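PDB 6E1Q: indole-3-acetic acid-amido synthetase GH3.15 from Arabidopsis thaliana, which conjugates glutamine, and possibly cysteine, to the auxin precursor indole-3-butyric acid and glutamine to the herbicide 2,4-DB, using ATP to activate the acid. Local coordinates for residues K429-I434 / P558-N563. Numbering follows the deposited sequence.
Sequences KVVLSI and PRSVTN
Ser560 lays its side chain against the backbone and beta carbon of Val431, at a classic beta bulge in which Val431 and Leu432 both face Thr439 of the partner strand. Its hydroxyl donates a hydrogen bond to Val431 O, OG to O 2.7 Å. The donor approaches at 124° to the C=O bond and is tilted 16° from the carbonyl plane. With chi1 at 73°, OG sits between the Ser560 backbone N and carbonyl carbon, which brings it up to the strand; it also lies 3.6 Å from Val431 CB. Leu432 adds one branch, its CD2 reaching Ser560 CB at 4.0 Å, and rests on Ser467 of strand 461-470 as well. The contact thus joins the short hairpin of 430-432 and 439-440 to the C-terminal-domain loop 558-563, which leads into helix 564-571, away from the ligand pockets. Next to Ser560, Arg559 carries its guanidinium group off to a salt bridge with Asp464, through NH1. An alanine in place of Ser560 would keep CB near Leu432 but would probably leave Val431 O without this donor. Val431 also packs against Glu441 and Leu444 of helix 441-452, while Ser560 CB stands 3.9 Å from Val431 CB.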
# COMPACT_ATOMS: atom_id res chain seq x y z
N LYS A 429 5.75 -2.17 14.37
CA LYS A 429 5.24 -0.90 14.87
C LYS A 429 4.36 -1.09 16.09
O LYS A 429 3.32 -1.75 16.02
CB LYS A 429 4.45 -0.16 13.78
CG LYS A 429 4.30 1.33 14.09
CD LYS A 429 2.90 1.86 13.82
CE LYS A 429 2.96 3.36 13.47
NZ LYS A 429 3.17 4.21 14.69
N VAL A 430 4.76 -0.49 17.20
CA VAL A 430 3.91 -0.43 18.38
C VAL A 430 2.80 0.58 18.10
O VAL A 430 3.06 1.72 17.72
CB VAL A 430 4.73 -0.02 19.62
CG1 VAL A 430 3.82 0.11 20.84
CG2 VAL A 430 5.84 -1.02 19.87
N VAL A 431 1.55 0.14 18.25
CA VAL A 431 0.41 1.04 18.09
C VAL A 431 -0.27 1.38 19.41
O VAL A 431 -0.91 2.44 19.50
CB VAL A 431 -0.62 0.48 17.08
CG1 VAL A 431 0.01 0.25 15.72
CG2 VAL A 431 -1.24 -0.80 17.61
N LEU A 432 -0.16 0.54 20.43
CA LEU A 432 -0.79 0.81 21.72
C LEU A 432 0.14 0.42 22.86
O LEU A 432 0.81 -0.61 22.80
CB LEU A 432 -2.12 0.07 21.85
CG LEU A 432 -3.21 0.48 20.87
CD1 LEU A 432 -4.35 -0.58 20.85
CD2 LEU A 432 -3.72 1.88 21.19
N SER A 433 0.16 1.26 23.90
CA SER A 433 0.99 1.00 25.08
C SER A 433 0.45 1.81 26.25
O SER A 433 0.54 3.04 26.25
CB SER A 433 2.45 1.36 24.82
OG SER A 433 3.19 1.15 26.00
N ILE A 434 -0.09 1.12 27.25
CA ILE A 434 -0.45 1.79 28.49
C ILE A 434 0.79 2.04 29.33
O ILE A 434 1.06 3.17 29.75
CB ILE A 434 -1.52 0.99 29.24
CG1 ILE A 434 -2.81 0.98 28.43
CG2 ILE A 434 -1.74 1.57 30.64
CD1 ILE A 434 -3.84 0.03 28.92
N PRO A 558 -4.84 5.10 9.99
CA PRO A 558 -3.89 4.69 11.03
C PRO A 558 -4.60 3.80 12.03
O PRO A 558 -5.76 4.04 12.37
CB PRO A 558 -3.46 6.02 11.67
CG PRO A 558 -4.68 6.89 11.49
CD PRO A 558 -5.30 6.49 10.17
N ARG A 559 -3.92 2.76 12.48
CA ARG A 559 -4.57 1.81 13.38
C ARG A 559 -4.54 2.25 14.84
O ARG A 559 -5.19 1.61 15.68
CB ARG A 559 -3.93 0.44 13.23
CG ARG A 559 -4.11 -0.15 11.86
CD ARG A 559 -5.54 0.04 11.36
NE ARG A 559 -5.79 -0.75 10.15
CZ ARG A 559 -6.93 -0.74 9.47
NH1 ARG A 559 -7.96 0.01 9.87
NH2 ARG A 559 -7.06 -1.51 8.40
N SER A 560 -3.80 3.29 15.19
CA SER A 560 -4.04 3.97 16.45
C SER A 560 -3.79 5.46 16.26
O SER A 560 -3.05 5.86 15.36
CB SER A 560 -3.17 3.41 17.58
OG SER A 560 -1.83 3.81 17.42
N VAL A 561 -4.42 6.26 17.11
CA VAL A 561 -4.39 7.71 16.99
C VAL A 561 -3.95 8.31 18.32
O VAL A 561 -4.43 7.89 19.38
CB VAL A 561 -5.77 8.27 16.58
CG1 VAL A 561 -5.73 9.76 16.56
CG2 VAL A 561 -6.16 7.75 15.20
N THR A 562 -3.02 9.27 18.27
CA THR A 562 -2.63 10.06 19.43
C THR A 562 -2.94 11.54 19.29
O THR A 562 -3.06 12.21 20.32
CB THR A 562 -1.12 9.94 19.72
OG1 THR A 562 -0.38 10.06 18.49
CG2 THR A 562 -0.81 8.60 20.38
N ASN A 563 -3.06 12.06 18.07
CA ASN A 563 -3.32 13.48 17.89
C ASN A 563 -4.67 13.86 18.50
O ASN A 563 -5.69 13.22 18.23
CB ASN A 563 -3.29 13.84 16.41
CG ASN A 563 -3.66 15.28 16.16
OD1 ASN A 563 -4.84 15.63 16.16
ND2 ASN A 563 -2.66 16.13 15.97